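Local coordinates for protein prolyl oligopeptidase (Galerina marginata, PDB 5N4B) that cleaves peptide bonds after proline and macrocyclises toxin precursor peptides in amanitin biosynthesis, as a dual-function serine peptidase of the prolyl oligopeptidase family, at residues A363-A368 against F373-K378; Y377-N380 against I385-Y388. The protein carries 1 engineered substitution. One frame throughout, in Å; residues are numbered along the deposited sequence.

Contact 1 of 2, residues A363-A368 against F373-K378; sequences AQVNCA and FVAIYK
Ile376 and Gln364 form a hydrogen-bonded pair toward the open end of an antiparallel beta hairpin, the first two strands of a four-stranded blade in the beta-propeller domain. Ile376 N donates to Gln364 O at 2.9 Å. In return, Ile376 O accepts Ala363 N at 2.8 Å and, only weakly, Gln364 N, so two successive residues face one: a classic beta bulge. Toward the turn, Asn366 and Val374 form a regular hydrogen-bonded pair, with Val374 N meeting Asn366 O in a nearly straight bond (169° at the hydrogen). The non-hydrogen-bonded pairs, Val365 with Ala375 between them and Cys367 with Phe373 nearer the turn, bring the strands closer and add CA-H...O contacts, among them Val365 CA to Val374 O at 3.2 Å.

Side chains alternate between the two faces of the blade. On one, Gln364 and Ile376 run side by side, Gln364 with CG opposite the backbone N (chi1 -171°) and the chain extended beyond it. Its OE1 takes a hydrogen bond from Ile408 N, while Asn366 ND2 reaches Asn410 OD1; both tie this face to the strand 405-409 side of the next blade. Gln364 NE2 also makes a weak bond to Asn366 OD1.

The other face is apolar and packs on strand 315-321 of the preceding blade, where Val365 and Phe373 touch Ile318. Val365 CG1 approaches Phe373 CD1 to 4.0 Å, and the ring also meets Phe353 edge-to-face. Beside it, Cys367 turns its sulfur away from its own backbone N and makes a sulfur-aromatic contact: SG lies 4.8 Å from the centroid of the Phe373 ring, 27° off the ring normal.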
loop_
_atom_site.group_PDB
_atom_site.type_symbol
_atom_site.label_atom_id
_atom_site.label_comp_id
_atom_site.label_asym_id
_atom_site.label_seq_id
_atom_site.Cartn_x
_atom_site.Cartn_y
_atom_site.Cartn_z
ATOM N N ALA A 363 2.492 -11.564 -11.926
ATOM C CA ALA A 363 1.961 -10.675 -10.882
ATOM C C ALA A 363 0.485 -10.878 -10.607
ATOM O O ALA A 363 0.051 -10.693 -9.464
ATOM C CB ALA A 363 2.188 -9.219 -11.300
ATOM N N GLN A 364 -0.301 -11.213 -11.622
ATOM C CA GLN A 364 -1.746 -11.363 -11.471
ATOM C C GLN A 364 -2.271 -12.282 -12.568
ATOM O O GLN A 364 -1.811 -12.187 -13.721
ATOM C CB GLN A 364 -2.411 -9.987 -11.592
ATOM C CG GLN A 364 -3.896 -10.000 -11.226
ATOM C CD GLN A 364 -4.646 -8.689 -11.434
ATOM O OE1 GLN A 364 -4.142 -7.708 -11.956
ATOM N NE2 GLN A 364 -5.916 -8.722 -11.114
ATOM N N VAL A 365 -3.259 -13.118 -12.247
ATOM C CA VAL A 365 -3.956 -13.941 -13.240
ATOM C C VAL A 365 -5.415 -13.958 -12.856
ATOM O O VAL A 365 -5.743 -14.340 -11.720
ATOM C CB VAL A 365 -3.437 -15.393 -13.337
ATOM C CG1 VAL A 365 -4.194 -16.147 -14.418
ATOM C CG2 VAL A 365 -1.976 -15.469 -13.678
ATOM N N ASN A 366 -6.282 -13.609 -13.810
ATOM C CA ASN A 366 -7.741 -13.669 -13.647
ATOM C C ASN A 366 -8.349 -14.565 -14.719
ATOM O O ASN A 366 -7.922 -14.552 -15.874
ATOM C CB ASN A 366 -8.383 -12.306 -13.760
ATOM C CG ASN A 366 -8.055 -11.382 -12.617
ATOM O OD1 ASN A 366 -7.070 -11.532 -11.862
ATOM N ND2 ASN A 366 -8.883 -10.368 -12.473
ATOM N N CYS A 367 -9.338 -15.360 -14.363
ATOM C CA CYS A 367 -10.103 -16.070 -15.363
ATOM C C CYS A 367 -11.184 -15.140 -15.900
ATOM O O CYS A 367 -11.845 -14.446 -15.113
ATOM C CB CYS A 367 -10.747 -17.286 -14.706
ATOM S SG CYS A 367 -11.737 -18.332 -15.789
ATOM N N ALA A 368 -11.355 -15.138 -17.201
ATOM C CA ALA A 368 -12.272 -14.245 -17.896
ATOM C C ALA A 368 -13.086 -15.023 -18.908
ATOM O O ALA A 368 -12.602 -15.968 -19.558
ATOM C CB ALA A 368 -11.523 -13.133 -18.616
ATOM N N PHE A 373 -7.778 -16.908 -19.586
ATOM C CA PHE A 373 -7.001 -16.340 -18.495
ATOM C C PHE A 373 -6.306 -15.088 -18.983
ATOM O O PHE A 373 -5.763 -15.064 -20.080
ATOM C CB PHE A 373 -5.988 -17.331 -17.935
ATOM C CG PHE A 373 -6.613 -18.557 -17.364
ATOM C CD1 PHE A 373 -6.996 -18.570 -16.039
ATOM C CD2 PHE A 373 -6.868 -19.645 -18.150
ATOM C CE1 PHE A 373 -7.597 -19.679 -15.487
ATOM C CE2 PHE A 373 -7.460 -20.767 -17.584
ATOM C CZ PHE A 373 -7.823 -20.795 -16.286
ATOM N N VAL A 374 -6.320 -14.040 -18.166
ATOM C CA VAL A 374 -5.597 -12.794 -18.424
ATOM C C VAL A 374 -4.476 -12.746 -17.400
ATOM O O VAL A 374 -4.716 -12.956 -16.210
ATOM C CB VAL A 374 -6.514 -11.567 -18.336
ATOM C CG1 VAL A 374 -5.791 -10.305 -18.770
ATOM C CG2 VAL A 374 -7.799 -11.764 -19.166
ATOM N N ALA A 375 -3.236 -12.524 -17.871
ATOM C CA ALA A 375 -2.051 -12.566 -17.025
ATOM C C ALA A 375 -1.295 -11.267 -17.162
ATOM O O ALA A 375 -1.145 -10.739 -18.262
ATOM C CB ALA A 375 -1.118 -13.694 -17.474
ATOM N N ILE A 376 -0.785 -10.770 -16.039
ATOM C CA ILE A 376 0.134 -9.632 -16.027
ATOM C C ILE A 376 1.472 -10.159 -15.566
ATOM O O ILE A 376 1.576 -10.766 -14.485
ATOM C CB ILE A 376 -0.356 -8.490 -15.141
ATOM C CG1 ILE A 376 -1.603 -7.890 -15.774
ATOM C CG2 ILE A 376 0.755 -7.413 -14.990
ATOM C CD1 ILE A 376 -2.280 -6.927 -14.872
ATOM N N TYR A 377 2.483 -9.952 -16.408
ATOM C CA TYR A 377 3.877 -10.219 -16.100
ATOM C C TYR A 377 4.584 -8.909 -15.853
ATOM O O TYR A 377 4.376 -7.912 -16.576
ATOM C CB TYR A 377 4.562 -10.928 -17.250
ATOM C CG TYR A 377 4.277 -12.388 -17.303
ATOM C CD1 TYR A 377 5.029 -13.248 -16.547
ATOM C CD2 TYR A 377 3.272 -12.901 -18.095
ATOM C CE1 TYR A 377 4.787 -14.630 -16.548
ATOM C CE2 TYR A 377 3.048 -14.264 -18.138
ATOM C CZ TYR A 377 3.796 -15.099 -17.343
ATOM O OH TYR A 377 3.463 -16.439 -17.405
ATOM N N LYS A 378 5.401 -8.890 -14.835
ATOM C CA LYS A 378 6.228 -7.738 -14.515
ATOM C C LYS A 378 7.645 -8.072 -14.966
ATOM O O LYS A 378 8.298 -8.906 -14.348
ATOM C CB LYS A 378 6.157 -7.407 -13.031
ATOM C CG LYS A 378 6.792 -6.076 -12.670
ATOM C CD LYS A 378 6.812 -5.812 -11.197
ATOM C CE LYS A 378 5.395 -5.782 -10.589
ATOM N NZ LYS A 378 4.510 -4.762 -11.178
#

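Contact 2 of 2, residues Y377-N380 against I385-Y388; sequences YKRN and IYLY
Tyr377, on strand 372-379, reaches toward strand 382-388, its partner in a beta hairpin of the propeller blade, to meet Tyr386 and Tyr388 on the same face of the sheet. Its CB points toward the partner strand, and CG stands opposite the carbonyl carbon (chi1 -80°). From CG, the CD2 side of the ring does the touching. CD2 lies 3.8 Å from Tyr386 CD1 and 4.1 Å from Tyr386 CE1, an apolar contact made at the edge of the Tyr377 ring, near its plane. The two side chains run at about a right angle to each other.

Farther along the same edge, CE2 meets the hydroxyl oxygen of Tyr388 at 3.7 Å, again near the plane of the Tyr377 ring. At the tip, Tyr377 OH is also 3.7 Å from Tyr388 OH, too long for a hydrogen bond. Tyr388 thus comes in crosswise, presenting its OH to CE2 and the tip of a ring whose CD2 is met by Tyr386. Beyond the two segments, Tyr377 packs on Ile354 and Glu357.

Arg379, two residues on along the strand, points toward the same partner strand but touches it lightly: its NH2 stays 4.3 Å from Tyr386 OH. The stronger polar partner of both groups is Glu384, whose OE2 forms a salt bridge with Arg379 NE while OE1 is hydrogen-bonded to Tyr386 OH. One carboxylate therefore links the arginine and the tyrosine that barely meet directly. Between the two segments the contact thus depends on van der Waals packing, the edge of the Tyr377 ring against ring carbons of Tyr386 and the hydroxyl of Tyr388, while the polar tip of Tyr386 is bound by Glu384, whose charge is probably balanced by Arg379.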
loop_
_atom_site.group_PDB
_atom_site.type_symbol
_atom_site.label_atom_id
_atom_site.label_comp_id
_atom_site.label_asym_id
_atom_site.label_seq_id
_atom_site.Cartn_x
_atom_site.Cartn_y
_atom_site.Cartn_z
ATOM N N TYR A 377 2.483 -9.952 -16.408
ATOM C CA TYR A 377 3.877 -10.219 -16.100
ATOM C C TYR A 377 4.584 -8.909 -15.853
ATOM O O TYR A 377 4.376 -7.912 -16.576
ATOM C CB TYR A 377 4.562 -10.928 -17.250
ATOM C CG TYR A 377 4.277 -12.388 -17.303
ATOM C CD1 TYR A 377 5.029 -13.248 -16.547
ATOM C CD2 TYR A 377 3.272 -12.901 -18.095
ATOM C CE1 TYR A 377 4.787 -14.630 -16.548
ATOM C CE2 TYR A 377 3.048 -14.264 -18.138
ATOM C CZ TYR A 377 3.796 -15.099 -17.343
ATOM O OH TYR A 377 3.463 -16.439 -17.405
ATOM N N LYS A 378 5.401 -8.890 -14.835
ATOM C CA LYS A 378 6.228 -7.738 -14.515
ATOM C C LYS A 378 7.645 -8.072 -14.966
ATOM O O LYS A 378 8.298 -8.906 -14.348
ATOM C CB LYS A 378 6.157 -7.407 -13.031
ATOM C CG LYS A 378 6.792 -6.076 -12.670
ATOM C CD LYS A 378 6.812 -5.812 -11.197
ATOM C CE LYS A 378 5.395 -5.782 -10.589
ATOM N NZ LYS A 378 4.510 -4.762 -11.178
ATOM N N ARG A 379 8.100 -7.469 -16.064
ATOM C CA ARG A 379 9.400 -7.754 -16.646
ATOM C C ARG A 379 10.202 -6.452 -16.562
ATOM O O ARG A 379 9.775 -5.410 -17.097
ATOM C CB ARG A 379 9.234 -8.199 -18.105
ATOM C CG ARG A 379 10.575 -8.598 -18.710
ATOM C CD ARG A 379 10.498 -8.750 -20.253
ATOM N NE ARG A 379 9.329 -9.512 -20.537
ATOM C CZ ARG A 379 9.220 -10.826 -20.398
ATOM N NH1 ARG A 379 10.263 -11.566 -20.018
ATOM N NH2 ARG A 379 8.026 -11.384 -20.650
ATOM N N ASN A 380 11.340 -6.491 -15.878
ATOM C CA ASN A 380 12.118 -5.271 -15.674
ATOM C C ASN A 380 11.248 -4.174 -15.044
ATOM O O ASN A 380 11.390 -2.990 -15.322
ATOM C CB ASN A 380 12.805 -4.780 -16.953
ATOM C CG ASN A 380 13.806 -5.729 -17.496
ATOM O OD1 ASN A 380 13.792 -6.059 -18.697
ATOM N ND2 ASN A 380 14.634 -6.189 -16.649
ATOM N N ILE A 385 0.683 -7.415 -20.467
ATOM C CA ILE A 385 -0.613 -8.074 -20.336
ATOM C C ILE A 385 -0.784 -9.080 -21.453
ATOM O O ILE A 385 -0.612 -8.739 -22.624
ATOM C CB ILE A 385 -1.753 -7.040 -20.339
ATOM C CG1 ILE A 385 -1.499 -5.921 -19.300
ATOM C CG2 ILE A 385 -3.071 -7.754 -20.051
ATOM C CD1 ILE A 385 -1.119 -4.628 -19.925
ATOM N N TYR A 386 -1.198 -10.303 -21.106
ATOM C CA TYR A 386 -1.394 -11.384 -22.082
ATOM C C TYR A 386 -2.737 -12.057 -21.863
ATOM O O TYR A 386 -3.175 -12.238 -20.734
ATOM C CB TYR A 386 -0.275 -12.448 -22.003
ATOM C CG TYR A 386 1.086 -11.885 -22.304
ATOM C CD1 TYR A 386 1.854 -11.337 -21.298
ATOM C CD2 TYR A 386 1.565 -11.826 -23.578
ATOM C CE1 TYR A 386 3.093 -10.792 -21.578
ATOM C CE2 TYR A 386 2.797 -11.328 -23.862
ATOM C CZ TYR A 386 3.555 -10.787 -22.867
ATOM O OH TYR A 386 4.774 -10.215 -23.193
ATOM N N LEU A 387 -3.327 -12.533 -22.964
ATOM C CA LEU A 387 -4.515 -13.370 -22.967
ATOM C C LEU A 387 -4.087 -14.800 -23.265
ATOM O O LEU A 387 -3.323 -15.025 -24.211
ATOM C CB LEU A 387 -5.500 -12.858 -24.020
ATOM C CG LEU A 387 -6.783 -13.646 -24.109
ATOM C CD1 LEU A 387 -7.634 -13.491 -22.850
ATOM C CD2 LEU A 387 -7.562 -13.139 -25.338
ATOM N N TYR A 388 -4.572 -15.726 -22.477
ATOM C CA TYR A 388 -4.336 -17.167 -22.615
ATOM C C TYR A 388 -5.644 -17.914 -22.821
ATOM O O TYR A 388 -6.687 -17.554 -22.265
ATOM C CB TYR A 388 -3.721 -17.741 -21.344
ATOM C CG TYR A 388 -2.261 -17.427 -21.154
ATOM C CD1 TYR A 388 -1.839 -16.181 -20.695
ATOM C CD2 TYR A 388 -1.300 -18.368 -21.440
ATOM C CE1 TYR A 388 -0.505 -15.892 -20.571
ATOM C CE2 TYR A 388 0.070 -18.081 -21.278
ATOM C CZ TYR A 388 0.428 -16.844 -20.828
ATOM O OH TYR A 388 1.780 -16.578 -20.694
#

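Contacts 1 and 2 follow one another along the chain and share strand 372-379, with Tyr377 and Lys378 belonging to both. Their centres are about 7 Å apart. Strand 361-368 flanks the shared strand on one side and strand 382-388 on the other, so together the contacts join the first three strands of a four-stranded antiparallel blade that strand 394-398 completes. Phe373 O and Ala375 O probably accept hydrogen bonds from Tyr388 N and Tyr386 N, carrying the backbone pairing of contact 1 directly into the strand of contact 2. Both contacts lie away from the catalytic residues, in the propeller rather than the hydrolase domain, and build the architecture of one blade.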